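Local atomic coordinates of alanine racemase (Enterococcus faecalis, PDB entry 3E6E), a protein that belongs to the alanine racemase family, whose subunits pair an N-terminal TIM-barrel domain with a C-terminal beta-rich domain. Residues Leu131-Arg139 against Tyr180-Val191. The protein carries 1 engineered substitution. Residues are numbered along the deposited sequence; the frame is centred on the assembly and turned at random.
Sequences LKVDTGMGR and YFEKQAGRFKAV. With DCS (D-[3-hydroxy-2-methyl-5-phosphonooxymethyl-pyridin-4-ylmethyl]-N,O-cycloserylamide), chain D.
T135 and Q184 bring the two backbones closest, their CA atoms 5.1 Å apart, where the loop leaving strand 129-132 runs up to helix 179-193. V133 sets its two methyls against the helix: CG1 lies in the plane of the F188 ring, at its edge, 3.4 Å from CE1, while CG2, anti to the backbone N, meets V191 CG2 tip to tip at 3.6 Å. T135 lies with CB over the Q184-R187 turn and CG2 beside F188, and its OG1 is hydrogen-bonded to T168 OG1. Further along, Q184 CG packs on G136, 3.6 Å from its CA, and Y180 brings its OH to within 3.4 Å of the same CA. The helix and loop belong to the TIM barrel of the N-terminal domain, the loop following the strand's C-terminal end. An Asx turn shapes the bend: G136 N donates to D134 OD1 at 2.7 Å, almost straight at 177°. R187, extended from CG to NE, lays CD 3.2 Å from T135 O; its NH1 is weakly bonded to a water that also bonds weakly to D134 O, and its NH2 forms a salt bridge with E263 of the second subunit. Beyond the turn the loop delivers R139 to the ligand pocket, where NH1 donates to DCS O3 at 3.1 Å and NH2, more weakly, to DCS O.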
loop_
_atom_site.group_PDB
_atom_site.type_symbol
_atom_site.label_atom_id
_atom_site.label_comp_id
_atom_site.label_asym_id
_atom_site.label_seq_id
_atom_site.Cartn_x
_atom_site.Cartn_y
_atom_site.Cartn_z
ATOM N N LEU A 131 -5.416 -18.999 -24.464
ATOM C CA LEU A 131 -6.320 -19.874 -23.727
ATOM C C LEU A 131 -5.669 -20.447 -22.484
ATOM O O LEU A 131 -4.809 -21.314 -22.575
ATOM C CB LEU A 131 -6.807 -21.005 -24.641
ATOM C CG LEU A 131 -8.027 -20.747 -25.538
ATOM C CD1 LEU A 131 -7.955 -19.371 -26.142
ATOM C CD2 LEU A 131 -8.084 -21.813 -26.633
ATOM N N LYS A 132 -6.077 -19.975 -21.313
ATOM C CA LYS A 132 -5.475 -20.496 -20.092
ATOM C C LYS A 132 -6.187 -21.745 -19.593
ATOM O O LYS A 132 -7.399 -21.746 -19.371
ATOM C CB LYS A 132 -5.455 -19.446 -18.963
ATOM C CG LYS A 132 -4.598 -19.904 -17.755
ATOM C CD LYS A 132 -4.731 -19.028 -16.500
ATOM C CE LYS A 132 -3.898 -19.596 -15.330
ATOM N NZ LYS A 132 -4.031 -18.820 -14.054
ATOM N N VAL A 133 -5.415 -22.809 -19.420
ATOM C CA VAL A 133 -5.939 -24.060 -18.909
ATOM C C VAL A 133 -5.479 -24.233 -17.449
ATOM O O VAL A 133 -4.300 -24.086 -17.137
ATOM C CB VAL A 133 -5.477 -25.255 -19.794
ATOM C CG1 VAL A 133 -4.096 -24.999 -20.334
ATOM C CG2 VAL A 133 -5.488 -26.539 -18.999
ATOM N N ASP A 134 -6.427 -24.505 -16.556
ATOM C CA ASP A 134 -6.107 -24.697 -15.155
ATOM C C ASP A 134 -5.633 -26.112 -15.043
ATOM O O ASP A 134 -6.311 -27.017 -15.514
ATOM C CB ASP A 134 -7.333 -24.529 -14.267
ATOM C CG ASP A 134 -7.022 -24.763 -12.784
ATOM O OD1 ASP A 134 -5.942 -25.312 -12.458
ATOM O OD2 ASP A 134 -7.877 -24.407 -11.951
ATOM N N THR A 135 -4.489 -26.303 -14.391
ATOM C CA THR A 135 -3.887 -27.619 -14.248
ATOM C C THR A 135 -3.500 -27.915 -12.806
ATOM O O THR A 135 -2.900 -28.949 -12.499
ATOM C CB THR A 135 -2.635 -27.696 -15.139
ATOM O OG1 THR A 135 -1.718 -26.651 -14.775
ATOM C CG2 THR A 135 -3.031 -27.512 -16.603
ATOM N N GLY A 136 -3.849 -26.995 -11.912
ATOM C CA GLY A 136 -3.125 -26.829 -10.666
ATOM C C GLY A 136 -2.984 -25.373 -10.267
ATOM O O GLY A 136 -2.526 -24.545 -11.054
ATOM N N MET A 137 -3.382 -25.061 -9.038
ATOM C CA MET A 137 -3.315 -23.694 -8.535
ATOM C C MET A 137 -4.704 -23.072 -8.440
ATOM O O MET A 137 -4.952 -22.207 -7.600
ATOM C CB MET A 137 -2.415 -22.838 -9.429
ATOM C CG MET A 137 -2.695 -21.346 -9.345
ATOM S SD MET A 137 -1.570 -20.489 -8.227
ATOM C CE MET A 137 -2.345 -18.876 -8.139
ATOM N N GLY A 138 -5.606 -23.518 -9.308
ATOM C CA GLY A 138 -7.030 -23.342 -9.086
ATOM C C GLY A 138 -7.411 -21.888 -8.889
ATOM O O GLY A 138 -7.862 -21.495 -7.812
ATOM N N ARG A 139 -7.228 -21.086 -9.933
ATOM C CA ARG A 139 -7.727 -19.717 -9.943
ATOM C C ARG A 139 -8.587 -19.450 -11.186
ATOM O O ARG A 139 -9.717 -18.993 -11.058
ATOM C CB ARG A 139 -6.566 -18.720 -9.875
ATOM C CG ARG A 139 -5.556 -18.913 -10.973
ATOM C CD ARG A 139 -4.969 -17.591 -11.387
ATOM N NE ARG A 139 -4.200 -16.975 -10.318
ATOM C CZ ARG A 139 -3.007 -16.429 -10.509
ATOM N NH1 ARG A 139 -2.472 -16.432 -11.723
ATOM N NH2 ARG A 139 -2.345 -15.895 -9.491
ATOM N N TYR A 180 3.781 -31.958 -6.858
ATOM C CA TYR A 180 2.673 -31.202 -7.410
ATOM C C TYR A 180 3.060 -30.593 -8.751
ATOM O O TYR A 180 2.266 -30.585 -9.683
ATOM C CB TYR A 180 2.229 -30.102 -6.438
ATOM C CG TYR A 180 0.830 -29.591 -6.707
ATOM C CD1 TYR A 180 -0.290 -30.338 -6.338
ATOM C CD2 TYR A 180 0.618 -28.391 -7.391
ATOM C CE1 TYR A 180 -1.594 -29.903 -6.647
ATOM C CE2 TYR A 180 -0.680 -27.953 -7.709
ATOM C CZ TYR A 180 -1.778 -28.716 -7.332
ATOM O OH TYR A 180 -3.053 -28.282 -7.638
ATOM N N PHE A 181 4.283 -30.096 -8.859
ATOM C CA PHE A 181 4.729 -29.486 -10.108
ATOM C C PHE A 181 4.579 -30.485 -11.251
ATOM O O PHE A 181 3.895 -30.223 -12.248
ATOM C CB PHE A 181 6.197 -29.059 -10.005
ATOM C CG PHE A 181 6.719 -28.366 -11.244
ATOM C CD1 PHE A 181 6.478 -27.011 -11.457
ATOM C CD2 PHE A 181 7.420 -29.080 -12.211
ATOM C CE1 PHE A 181 6.928 -26.383 -12.612
ATOM C CE2 PHE A 181 7.872 -28.460 -13.372
ATOM C CZ PHE A 181 7.627 -27.110 -13.577
ATOM N N GLU A 182 5.238 -31.628 -11.091
ATOM C CA GLU A 182 5.205 -32.698 -12.069
ATOM C C GLU A 182 3.773 -32.991 -12.491
ATOM O O GLU A 182 3.486 -33.169 -13.673
ATOM C CB GLU A 182 5.861 -33.944 -11.474
ATOM C CG GLU A 182 7.302 -34.122 -11.951
ATOM C CD GLU A 182 8.231 -34.756 -10.929
ATOM O OE1 GLU A 182 7.914 -35.844 -10.404
ATOM O OE2 GLU A 182 9.298 -34.158 -10.671
ATOM N N LYS A 183 2.870 -33.018 -11.513
ATOM C CA LYS A 183 1.459 -33.267 -11.778
ATOM C C LYS A 183 0.911 -32.223 -12.745
ATOM O O LYS A 183 0.326 -32.568 -13.772
ATOM C CB LYS A 183 0.659 -33.243 -10.474
ATOM C CG LYS A 183 -0.847 -33.347 -10.654
ATOM C CD LYS A 183 -1.580 -33.488 -9.318
ATOM C CE LYS A 183 -1.198 -34.792 -8.598
ATOM N NZ LYS A 183 -2.091 -35.129 -7.433
ATOM N N GLN A 184 1.106 -30.947 -12.432
ATOM C CA GLN A 184 0.602 -29.901 -13.317
ATOM C C GLN A 184 1.192 -30.060 -14.702
ATOM O O GLN A 184 0.487 -29.949 -15.693
ATOM C CB GLN A 184 0.913 -28.502 -12.770
ATOM C CG GLN A 184 0.096 -28.140 -11.531
ATOM C CD GLN A 184 0.234 -26.685 -11.145
ATOM O OE1 GLN A 184 -0.193 -25.793 -11.880
ATOM N NE2 GLN A 184 0.833 -26.437 -9.983
ATOM N N ALA A 185 2.486 -30.332 -14.770
ATOM C CA ALA A 185 3.133 -30.517 -16.057
ATOM C C ALA A 185 2.411 -31.635 -16.821
ATOM O O ALA A 185 2.138 -31.515 -18.022
ATOM C CB ALA A 185 4.598 -30.865 -15.853
ATOM N N GLY A 186 2.100 -32.714 -16.108
ATOM C CA GLY A 186 1.402 -33.826 -16.716
ATOM C C GLY A 186 0.081 -33.397 -17.334
ATOM O O GLY A 186 -0.127 -33.566 -18.533
ATOM N N ARG A 187 -0.809 -32.832 -16.524
ATOM C CA ARG A 187 -2.108 -32.380 -17.004
ATOM C C ARG A 187 -1.990 -31.444 -18.204
ATOM O O ARG A 187 -2.852 -31.440 -19.080
ATOM C CB ARG A 187 -2.883 -31.664 -15.889
ATOM C CG ARG A 187 -3.321 -32.539 -14.710
ATOM C CD ARG A 187 -4.114 -31.715 -13.686
ATOM N NE ARG A 187 -4.486 -32.485 -12.496
ATOM C CZ ARG A 187 -5.175 -31.994 -11.463
ATOM N NH1 ARG A 187 -5.569 -30.726 -11.466
ATOM N NH2 ARG A 187 -5.481 -32.774 -10.432
ATOM N N PHE A 188 -0.929 -30.647 -18.251
ATOM C CA PHE A 188 -0.761 -29.721 -19.360
ATOM C C PHE A 188 -0.244 -30.443 -20.589
ATOM O O PHE A 188 -0.325 -29.922 -21.704
ATOM C CB PHE A 188 0.199 -28.586 -18.998
ATOM C CG PHE A 188 0.230 -27.482 -20.019
ATOM C CD1 PHE A 188 -0.886 -26.680 -20.227
ATOM C CD2 PHE A 188 1.357 -27.265 -20.788
ATOM C CE1 PHE A 188 -0.873 -25.681 -21.191
ATOM C CE2 PHE A 188 1.379 -26.272 -21.750
ATOM C CZ PHE A 188 0.268 -25.481 -21.955
ATOM N N LYS A 189 0.314 -31.632 -20.388
ATOM C CA LYS A 189 0.807 -32.403 -21.519
ATOM C C LYS A 189 -0.434 -32.956 -22.206
ATOM O O LYS A 189 -0.576 -32.874 -23.426
ATOM C CB LYS A 189 1.715 -33.549 -21.065
ATOM C CG LYS A 189 2.591 -34.079 -22.186
ATOM C CD LYS A 189 3.476 -35.268 -21.794
ATOM C CE LYS A 189 4.632 -34.886 -20.859
ATOM N NZ LYS A 189 4.279 -34.846 -19.395
ATOM N N ALA A 190 -1.350 -33.483 -21.400
ATOM C CA ALA A 190 -2.591 -34.047 -21.903
ATOM C C ALA A 190 -3.322 -33.029 -22.759
ATOM O O ALA A 190 -3.714 -33.314 -23.892
ATOM C CB ALA A 190 -3.470 -34.473 -20.744
ATOM N N VAL A 191 -3.482 -31.840 -22.216
ATOM C CA VAL A 191 -4.190 -30.752 -22.880
ATOM C C VAL A 191 -3.658 -30.531 -24.292
ATOM O O VAL A 191 -4.446 -30.483 -25.258
ATOM C CB VAL A 191 -4.076 -29.437 -22.087
ATOM C CG1 VAL A 191 -4.734 -28.298 -22.849
ATOM C CG2 VAL A 191 -4.693 -29.592 -20.706
HETATM N N1 DCS D . 2.350 -15.718 -14.999
HETATM C C2 DCS D . 1.083 -15.546 -14.350
HETATM C C2A DCS D . -0.189 -16.110 -14.953
HETATM C C3 DCS D . 1.068 -14.845 -13.139
HETATM O O3 DCS D . -0.084 -14.636 -12.465
HETATM C C4 DCS D . 2.322 -14.331 -12.611
HETATM C C4A DCS D . 2.321 -13.576 -11.296
HETATM C C5 DCS D . 3.562 -14.565 -13.355
HETATM C C6 DCS D . 3.540 -15.245 -14.522
HETATM C C5A DCS D . 4.910 -14.079 -12.886
HETATM O O4P DCS D . 5.260 -14.786 -11.694
HETATM P P DCS D . 6.605 -14.585 -10.863
HETATM O O1P DCS D . 7.696 -14.935 -11.752
HETATM O O2P DCS D . 6.679 -13.198 -10.416
HETATM O O3P DCS D . 6.558 -15.500 -9.728
HETATM N N DCS D . 1.748 -14.444 -10.191
HETATM C CA DCS D . 1.644 -13.963 -8.878
HETATM C C DCS D . 0.438 -13.538 -8.245
HETATM O O DCS D . -0.797 -13.496 -8.823
HETATM N ND DCS D . 0.714 -13.194 -7.011
HETATM O OG DCS D . 2.065 -13.371 -6.797
HETATM C CB DCS D . 2.624 -13.835 -7.935
HETATM O O HOH W 1 -6.566 -28.385 -13.107
#